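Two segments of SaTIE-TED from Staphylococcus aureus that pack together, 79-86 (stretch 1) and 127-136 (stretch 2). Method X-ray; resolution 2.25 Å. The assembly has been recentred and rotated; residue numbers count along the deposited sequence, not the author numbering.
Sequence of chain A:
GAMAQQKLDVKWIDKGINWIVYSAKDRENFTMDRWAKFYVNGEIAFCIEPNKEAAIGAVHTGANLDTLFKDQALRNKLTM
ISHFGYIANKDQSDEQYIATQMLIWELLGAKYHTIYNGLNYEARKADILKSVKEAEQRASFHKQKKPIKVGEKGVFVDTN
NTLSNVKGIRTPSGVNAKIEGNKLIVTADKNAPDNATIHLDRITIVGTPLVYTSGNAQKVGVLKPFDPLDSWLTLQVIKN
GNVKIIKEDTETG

Stretch 1, residues 79-86: TMISHFGY
Stretch 2, residues 127-136: DILKSVKEAE

Residues 79-86 and 127-136 of SaTIE-TED pack as two helical segments whose axes approach to 9.1 Å, with their N-to-C directions 117° apart. The backbones come nearest at two places, Gly85 CA to Ile128 CA at 5.4 Å and Met80 CA to Val132 CA at 6.1 Å, so stretch 2 runs from the C-terminal part of stretch 1 back toward its start. Stretch 1 is helical throughout, with phi/psi near -65/-45 at most positions and a wider pi-type turn at 83-86, where Tyr86 reaches -132/-57. Residues 127-134 have helical phi/psi near -65/-40, and Ala135 and Glu136 follow at -66/-16 and -75/-23. No hydrogen bond crosses between them; the contact is apolar and buries 370 Å², both sides summed.

Asp127 lies beyond reach of stretch 1 with its side chain, but its carbonyl O accepts the backbone N of Ser131 at 3.2 Å. At Ile128 the CA-to-CB bond points sideways, and the m,t rotamer (chi1 -67°, chi2 171°) brings the side-chain end nearer, placing CD1 3.7 Å from Gly85 CA. Glycine suits this spot: an ideal CB there would lie 3.3 Å from Ile128 CD1 and would clash at 2.3 Å with Ile81 O. The other branch of Ile128 sets CG2 4.4 Å from CG2 of Ile81, itself m,t.

Leu129 and Lys130 make no contact, and the extended all-t Lys130 is exposed. Ser131 points toward stretch 1, and its side chain is short enough for CB to rest 4.0 Å from Phe84 CB. Its hydroxyl, with chi1 at -73°, turns back to its own helix, where OG donates a weak hydrogen bond to Asp127 O at 3.3 Å.

Val132, chi1 172° (t), follows. Its CG2 reaches between several partners, 3.7 Å from Met80 CB, 4.3 Å from Ile81 N and 4.4 Å from Phe84 CD2; a branched side chain here gives a compact apolar surface close to the backbone. Selenomethionine Met80 starts toward this helix, but its m,m rotamer, with chi3 at 95°, leads the end away, leaving CB to make the closest contact.

Lys133 and Glu134 are again out of reach. Ala135 then points toward stretch 1, its CB 4.0 Å from Phe84 CE2, so a single methyl meets the aromatic ring. Phe84, with chi1 -67° (m) and chi2 -73°, has the largest covered area of any residue here, 74 Å², and meets Ser131, Val132 and Ala135 obliquely. Glu136, exposed, closes the stretch without touching its partner.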

ATOM      1  N   THR A  79       5.096   0.397   2.404  1.00 36.74           N
ATOM      2  CA  THR A  79       3.938   1.037   1.775  1.00 37.28           C
ATOM      3  C   THR A  79       2.824   0.022   1.482  1.00 37.08           C
ATOM      4  O   THR A  79       1.640   0.356   1.596  1.00 36.36           O
ATOM      5  CB  THR A  79       4.311   1.810   0.484  1.00 37.66           C
ATOM      6  OG1 THR A  79       4.886   0.924  -0.478  1.00 35.82           O
ATOM      7  CG2 THR A  79       5.302   2.938   0.784  1.00 36.92           C
HETATM    8  N   MSE A  80       3.208  -1.206   1.126  1.00 37.81           N
HETATM    9  CA  MSE A  80       2.256  -2.310   0.922  1.00 39.73           C
HETATM   10  C   MSE A  80       1.517  -2.647   2.187  1.00 36.35           C
HETATM   11  O   MSE A  80       0.304  -2.857   2.170  1.00 36.80           O
HETATM   12  CB  MSE A  80       2.930  -3.621   0.490  1.00 46.66           C
HETATM   13  CG  MSE A  80       3.707  -3.590  -0.820  1.00 55.39           C
HETATM   14 SE   MSE A  80       2.477  -3.209  -2.291  1.00 62.47          SE
HETATM   15  CE  MSE A  80       2.724  -1.253  -2.414  1.00 55.04           C
ATOM     16  N   ILE A  81       2.247  -2.721   3.294  1.00 35.15           N
ATOM     17  CA  ILE A  81       1.643  -3.027   4.589  1.00 34.41           C
ATOM     18  C   ILE A  81       0.720  -1.890   5.029  1.00 32.02           C
ATOM     19  O   ILE A  81      -0.384  -2.145   5.502  1.00 31.55           O
ATOM     20  CB  ILE A  81       2.709  -3.324   5.668  1.00 35.43           C
ATOM     21  CG1 ILE A  81       3.475  -4.608   5.311  1.00 40.66           C
ATOM     22  CG2 ILE A  81       2.055  -3.490   7.034  1.00 35.86           C
ATOM     23  CD1 ILE A  81       4.815  -4.740   5.998  1.00 42.73           C
ATOM     24  N   SER A  82       1.167  -0.648   4.870  1.00 29.01           N
ATOM     25  CA  SER A  82       0.328   0.498   5.185  1.00 28.85           C
ATOM     26  C   SER A  82      -0.941   0.478   4.331  1.00 29.69           C
ATOM     27  O   SER A  82      -2.048   0.564   4.861  1.00 26.84           O
ATOM     28  CB  SER A  82       1.094   1.801   4.978  1.00 31.62           C
ATOM     29  OG  SER A  82       0.269   2.929   5.227  1.00 31.13           O
ATOM     30  N   HIS A  83      -0.773   0.314   3.019  1.00 32.10           N
ATOM     31  CA  HIS A  83      -1.899   0.373   2.084  1.00 32.13           C
ATOM     32  C   HIS A  83      -2.935  -0.732   2.317  1.00 33.05           C
ATOM     33  O   HIS A  83      -4.098  -0.445   2.622  1.00 33.30           O
ATOM     34  CB  HIS A  83      -1.403   0.331   0.639  1.00 33.02           C
ATOM     35  CG  HIS A  83      -2.501   0.379  -0.371  1.00 33.27           C
ATOM     36  ND1 HIS A  83      -3.155   1.547  -0.706  1.00 33.30           N
ATOM     37  CD2 HIS A  83      -3.078  -0.603  -1.102  1.00 34.29           C
ATOM     38  CE1 HIS A  83      -4.078   1.282  -1.614  1.00 34.25           C
ATOM     39  NE2 HIS A  83      -4.057  -0.016  -1.866  1.00 35.99           N
ATOM     40  N   PHE A  84      -2.507  -1.982   2.168  1.00 32.40           N
ATOM     41  CA  PHE A  84      -3.415  -3.127   2.278  1.00 35.84           C
ATOM     42  C   PHE A  84      -3.830  -3.432   3.712  1.00 35.27           C
ATOM     43  O   PHE A  84      -4.935  -3.934   3.943  1.00 36.17           O
ATOM     44  CB  PHE A  84      -2.801  -4.367   1.628  1.00 37.96           C
ATOM     45  CG  PHE A  84      -2.654  -4.247   0.141  1.00 41.19           C
ATOM     46  CD1 PHE A  84      -3.776  -4.323  -0.682  1.00 44.47           C
ATOM     47  CD2 PHE A  84      -1.407  -4.061  -0.444  1.00 40.72           C
ATOM     48  CE1 PHE A  84      -3.655  -4.215  -2.061  1.00 46.32           C
ATOM     49  CE2 PHE A  84      -1.281  -3.952  -1.821  1.00 42.84           C
ATOM     50  CZ  PHE A  84      -2.404  -4.023  -2.630  1.00 45.94           C
ATOM     51  N   GLY A  85      -2.954  -3.122   4.667  1.00 35.97           N
ATOM     52  CA  GLY A  85      -3.225  -3.359   6.079  1.00 34.69           C
ATOM     53  C   GLY A  85      -4.273  -2.442   6.665  1.00 34.15           C
ATOM     54  O   GLY A  85      -5.131  -2.887   7.418  1.00 32.66           O
ATOM     55  N   TYR A  86      -4.219  -1.159   6.329  1.00 32.07           N
ATOM     56  CA  TYR A  86      -5.154  -0.222   6.931  1.00 31.71           C
ATOM     57  C   TYR A  86      -5.863   0.702   5.951  1.00 31.26           C
ATOM     58  O   TYR A  86      -7.087   0.712   5.918  1.00 37.33           O
ATOM     59  CB  TYR A  86      -4.490   0.577   8.066  1.00 29.69           C
ATOM     60  CG  TYR A  86      -5.530   1.283   8.889  1.00 31.09           C
ATOM     61  CD1 TYR A  86      -6.309   0.576   9.808  1.00 30.84           C
ATOM     62  CD2 TYR A  86      -5.805   2.638   8.693  1.00 32.48           C
ATOM     63  CE1 TYR A  86      -7.299   1.206  10.536  1.00 33.20           C
ATOM     64  CE2 TYR A  86      -6.803   3.275   9.418  1.00 33.82           C
ATOM     65  CZ  TYR A  86      -7.539   2.556  10.339  1.00 32.70           C
ATOM     66  OH  TYR A  86      -8.522   3.181  11.062  1.00 41.22           O
ATOM     67  N   ASP A 127      -3.708 -12.238   7.051  1.00 50.65           N
ATOM     68  CA  ASP A 127      -4.527 -11.659   5.977  1.00 53.07           C
ATOM     69  C   ASP A 127      -3.816 -10.508   5.256  1.00 47.49           C
ATOM     70  O   ASP A 127      -4.008 -10.330   4.052  1.00 48.07           O
ATOM     71  CB  ASP A 127      -5.901 -11.185   6.496  1.00 56.60           C
ATOM     72  CG  ASP A 127      -6.975 -11.175   5.401  1.00 64.61           C
ATOM     73  OD1 ASP A 127      -7.316 -12.268   4.889  1.00 72.42           O
ATOM     74  OD2 ASP A 127      -7.484 -10.082   5.055  1.00 60.29           O
ATOM     75  N   ILE A 128      -2.999  -9.741   5.983  1.00 44.87           N
ATOM     76  CA  ILE A 128      -2.211  -8.650   5.385  1.00 42.79           C
ATOM     77  C   ILE A 128      -1.107  -9.203   4.488  1.00 44.99           C
ATOM     78  O   ILE A 128      -0.957  -8.761   3.352  1.00 45.80           O
ATOM     79  CB  ILE A 128      -1.604  -7.702   6.451  1.00 40.86           C
ATOM     80  CG1 ILE A 128      -2.726  -6.940   7.160  1.00 37.47           C
ATOM     81  CG2 ILE A 128      -0.622  -6.712   5.819  1.00 40.46           C
ATOM     82  CD1 ILE A 128      -2.273  -6.139   8.362  1.00 35.31           C
ATOM     83  N   LEU A 129      -0.343 -10.164   4.996  1.00 47.59           N
ATOM     84  CA  LEU A 129       0.722 -10.796   4.201  1.00 52.64           C
ATOM     85  C   LEU A 129       0.194 -11.489   2.935  1.00 51.94           C
ATOM     86  O   LEU A 129       0.854 -11.455   1.896  1.00 49.45           O
ATOM     87  CB  LEU A 129       1.532 -11.781   5.054  1.00 57.05           C
ATOM     88  CG  LEU A 129       2.352 -11.158   6.190  1.00 56.79           C
ATOM     89  CD1 LEU A 129       3.042 -12.253   6.992  1.00 59.87           C
ATOM     90  CD2 LEU A 129       3.367 -10.153   5.662  1.00 55.81           C
ATOM     91  N   LYS A 130      -0.993 -12.092   3.031  1.00 53.96           N
ATOM     92  CA  LYS A 130      -1.681 -12.691   1.874  1.00 55.84           C
ATOM     93  C   LYS A 130      -2.032 -11.634   0.820  1.00 52.41           C
ATOM     94  O   LYS A 130      -1.872 -11.884  -0.370  1.00 52.05           O
ATOM     95  CB  LYS A 130      -2.956 -13.421   2.326  1.00 58.35           C
ATOM     96  CG  LYS A 130      -3.727 -14.135   1.221  1.00 63.79           C
ATOM     97  CD  LYS A 130      -5.019 -14.748   1.743  1.00 68.09           C
ATOM     98  CE  LYS A 130      -5.725 -15.569   0.674  1.00 75.50           C
ATOM     99  NZ  LYS A 130      -6.934 -16.262   1.200  1.00 79.84           N
ATOM    100  N   SER A 131      -2.520 -10.473   1.262  1.00 47.58           N
ATOM    101  CA  SER A 131      -2.837  -9.368   0.350  1.00 46.95           C
ATOM    102  C   SER A 131      -1.591  -8.808  -0.346  1.00 47.47           C
ATOM    103  O   SER A 131      -1.633  -8.513  -1.548  1.00 46.69           O
ATOM    104  CB  SER A 131      -3.561  -8.235   1.088  1.00 45.02           C
ATOM    105  OG  SER A 131      -4.889  -8.599   1.398  1.00 46.58           O
ATOM    106  N   VAL A 132      -0.503  -8.664   0.416  1.00 44.18           N
ATOM    107  CA  VAL A 132       0.780  -8.182  -0.111  1.00 45.28           C
ATOM    108  C   VAL A 132       1.406  -9.178  -1.097  1.00 49.07           C
ATOM    109  O   VAL A 132       1.907  -8.770  -2.148  1.00 50.58           O
ATOM    110  CB  VAL A 132       1.772  -7.851   1.033  1.00 44.75           C
ATOM    111  CG1 VAL A 132       3.173  -7.549   0.499  1.00 46.16           C
ATOM    112  CG2 VAL A 132       1.245  -6.677   1.856  1.00 42.96           C
ATOM    113  N   LYS A 133       1.375 -10.467  -0.762  1.00 51.33           N
ATOM    114  CA  LYS A 133       1.919 -11.503  -1.649  1.00 55.56           C
ATOM    115  C   LYS A 133       1.129 -11.592  -2.955  1.00 57.44           C
ATOM    116  O   LYS A 133       1.723 -11.708  -4.021  1.00 60.51           O
ATOM    117  CB  LYS A 133       1.939 -12.868  -0.951  1.00 58.93           C
ATOM    118  CG  LYS A 133       2.707 -13.952  -1.697  1.00 63.79           C
ATOM    119  CD  LYS A 133       2.878 -15.184  -0.819  1.00 69.50           C
ATOM    120  CE  LYS A 133       3.411 -16.383  -1.589  1.00 77.25           C
ATOM    121  NZ  LYS A 133       4.824 -16.211  -2.026  1.00 79.90           N
ATOM    122  N   GLU A 134      -0.198 -11.536  -2.866  1.00 59.33           N
ATOM    123  CA  GLU A 134      -1.073 -11.567  -4.052  1.00 64.43           C
ATOM    124  C   GLU A 134      -0.857 -10.384  -5.004  1.00 61.38           C
ATOM    125  O   GLU A 134      -0.989 -10.541  -6.223  1.00 60.78           O
ATOM    126  CB  GLU A 134      -2.553 -11.651  -3.644  1.00 70.62           C
ATOM    127  CG  GLU A 134      -2.975 -13.042  -3.166  1.00 81.00           C
ATOM    128  CD  GLU A 134      -4.348 -13.095  -2.495  1.00 85.20           C
ATOM    129  OE1 GLU A 134      -4.915 -12.036  -2.134  1.00 86.60           O
ATOM    130  OE2 GLU A 134      -4.864 -14.223  -2.317  1.00 87.73           O
ATOM    131  N   ALA A 135      -0.505  -9.221  -4.451  1.00 34.77           N
ATOM    132  CA  ALA A 135      -0.219  -8.015  -5.246  1.00 35.54           C
ATOM    133  C   ALA A 135       1.026  -8.111  -6.139  1.00 36.65           C
ATOM    134  O   ALA A 135       1.193  -7.280  -7.027  1.00 35.14           O
ATOM    135  CB  ALA A 135      -0.109  -6.791  -4.339  1.00 34.85           C
ATOM    136  N   GLU A 136       1.903  -9.087  -5.885  1.00 41.49           N
ATOM    137  CA  GLU A 136       3.030  -9.386  -6.781  1.00 41.70           C
ATOM    138  C   GLU A 136       2.604 -10.111  -8.060  1.00 39.78           C
ATOM    139  O   GLU A 136       3.321 -10.065  -9.059  1.00 41.03           O
ATOM    140  CB  GLU A 136       4.084 -10.244  -6.075  1.00 48.19           C
ATOM    141  CG  GLU A 136       4.756  -9.587  -4.873  1.00 54.75           C
ATOM    142  CD  GLU A 136       5.766 -10.497  -4.172  1.00 62.05           C
ATOM    143  OE1 GLU A 136       5.920 -11.678  -4.572  1.00 62.42           O
ATOM    144  OE2 GLU A 136       6.415 -10.027  -3.209  1.00 62.88           O
TER